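Local atomic coordinates of CBS domain-containing predicted protein TM0935 (Thermotoga maritima, PDB entry 1O50), a protein that is of unknown function but carries a tandem pair of CBS domains, modules that in related proteins often bind adenosine nucleotides and act as regulatory sensors. Residues Asp56-Val60 with Val132-Ile138. Sequence-based numbering, arbitrary orientation.
Sequences DNKLV and VDEKGEI
Lys58 starts with CG anti to its carbonyl carbon (chi1 -51°) and bends at chi2, which carries its ammonium group across to Lys135 and Glu137. Leu59 has CG anti to the backbone N (chi1 -179°); with chi2 near 68°, CD2 faces Val132 and CD1 faces Ile138. Lys58 NZ donates to Lys135 O at 2.8 Å, in the plane of that carbonyl. The same NZ forms a salt bridge with Glu137 OE2 at 3.4 Å, and the hydrogen bond in it is weak. With an alanine here in place of Lys58, Lys135 O and the Glu137 carboxylate would probably lose the cation they share, and the glutamate side chain would be freer to turn. Glu137 CG also lies 3.3 Å from Asn57 O. Between the backbones, Leu59 N bonds to Gly136 O at 2.9 Å, with the hydrogen nearly in line.

The contact joins the two CBS domains of the pair. The start of strand 58-64, just after its hairpin turn, meets the loop linking antiparallel strands 128-132 and 138-143. That loop holds an Asx turn: Asp133 OD1 accepts from Lys135 N, and Glu137 N reaches the same oxygen from the opposite face of the carboxylate. Asp133 OD2 takes a salt bridge from Lys135 NZ. Gly136 has positive phi, which suits glycine.

A water bridges the segments, donating to Asn57 O and accepting from Ile138 N. Leu59 CD2 rests 3.9 Å from Val132 CG1, and Leu59 CD1 is 4.0 Å from Ile138 CD1. Tyr52 of strand 50-55 touches both Leu59 and Ile138.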
# COMPACT_ATOMS: atom_id res chain seq x y z
N ASP A 56 10.35 5.41 -24.48
CA ASP A 56 10.52 6.69 -25.18
C ASP A 56 9.81 7.84 -24.43
O ASP A 56 9.16 8.70 -25.04
CB ASP A 56 10.02 6.59 -26.63
CG ASP A 56 10.65 5.43 -27.41
OD1 ASP A 56 11.89 5.21 -27.29
OD2 ASP A 56 9.97 4.70 -28.16
N ASN A 57 9.91 7.84 -23.10
CA ASN A 57 9.28 8.85 -22.23
C ASN A 57 7.75 8.87 -22.18
O ASN A 57 7.18 9.79 -21.60
CB ASN A 57 9.81 10.25 -22.56
CG ASN A 57 11.18 10.47 -22.00
OD1 ASN A 57 11.41 10.22 -20.80
ND2 ASN A 57 12.12 10.90 -22.85
N LYS A 58 7.11 7.85 -22.74
CA LYS A 58 5.66 7.69 -22.69
C LYS A 58 5.32 6.65 -21.65
O LYS A 58 6.02 5.67 -21.51
CB LYS A 58 5.13 7.24 -24.05
CG LYS A 58 5.60 8.10 -25.23
CD LYS A 58 5.11 9.52 -25.10
CE LYS A 58 5.29 10.32 -26.40
NZ LYS A 58 4.59 11.65 -26.32
N LEU A 59 4.25 6.87 -20.91
CA LEU A 59 3.74 5.89 -19.95
C LEU A 59 3.06 4.70 -20.66
O LEU A 59 2.13 4.87 -21.42
CB LEU A 59 2.76 6.59 -19.02
CG LEU A 59 2.14 5.74 -17.92
CD1 LEU A 59 3.21 5.35 -16.89
CD2 LEU A 59 0.99 6.50 -17.30
N VAL A 60 3.55 3.48 -20.41
CA VAL A 60 3.00 2.28 -21.04
C VAL A 60 2.52 1.20 -20.10
O VAL A 60 1.79 0.33 -20.52
CB VAL A 60 3.96 1.64 -22.13
CG1 VAL A 60 4.24 2.64 -23.23
CG2 VAL A 60 5.24 1.14 -21.53
N VAL A 132 -0.29 12.84 -15.67
CA VAL A 132 0.25 12.88 -17.01
C VAL A 132 -0.28 14.11 -17.73
O VAL A 132 -1.33 14.65 -17.37
CB VAL A 132 -0.09 11.59 -17.83
CG1 VAL A 132 0.39 10.33 -17.11
CG2 VAL A 132 -1.59 11.48 -18.18
N ASP A 133 0.47 14.54 -18.74
CA ASP A 133 0.03 15.63 -19.58
C ASP A 133 -0.74 15.00 -20.73
O ASP A 133 -1.18 13.86 -20.63
CB ASP A 133 1.22 16.49 -20.03
CG ASP A 133 2.25 15.75 -20.89
OD1 ASP A 133 1.99 14.62 -21.36
OD2 ASP A 133 3.36 16.26 -21.14
N GLU A 134 -0.92 15.74 -21.82
CA GLU A 134 -1.83 15.28 -22.86
C GLU A 134 -1.15 14.42 -23.91
O GLU A 134 -1.79 14.02 -24.87
CB GLU A 134 -2.51 16.46 -23.55
CG GLU A 134 -3.99 16.18 -23.80
CD GLU A 134 -4.83 16.32 -22.54
OE1 GLU A 134 -5.00 15.32 -21.80
OE2 GLU A 134 -5.33 17.43 -22.30
N LYS A 135 0.14 14.15 -23.73
CA LYS A 135 0.90 13.34 -24.68
C LYS A 135 1.51 12.14 -23.99
O LYS A 135 2.53 11.61 -24.41
CB LYS A 135 1.95 14.19 -25.42
CG LYS A 135 2.95 14.95 -24.54
CD LYS A 135 3.78 15.90 -25.42
CE LYS A 135 4.94 16.55 -24.66
NZ LYS A 135 4.52 17.67 -23.77
N GLY A 136 0.85 11.70 -22.92
CA GLY A 136 1.22 10.47 -22.24
C GLY A 136 2.50 10.52 -21.42
O GLY A 136 3.07 9.47 -21.10
N GLU A 137 2.92 11.72 -21.04
CA GLU A 137 4.17 11.91 -20.32
C GLU A 137 3.95 12.28 -18.87
O GLU A 137 3.02 13.00 -18.54
CB GLU A 137 5.04 12.95 -21.02
CG GLU A 137 5.41 12.50 -22.42
CD GLU A 137 6.48 13.36 -23.09
OE1 GLU A 137 6.92 14.36 -22.47
OE2 GLU A 137 6.87 13.02 -24.24
N ILE A 138 4.81 11.75 -18.00
CA ILE A 138 4.70 11.94 -16.56
C ILE A 138 5.20 13.33 -16.12
O ILE A 138 6.34 13.71 -16.37
CB ILE A 138 5.42 10.81 -15.79
CG1 ILE A 138 4.81 9.46 -16.16
CG2 ILE A 138 5.31 11.02 -14.25
CD1 ILE A 138 5.51 8.28 -15.54
O HOH W 1 7.37 10.38 -19.02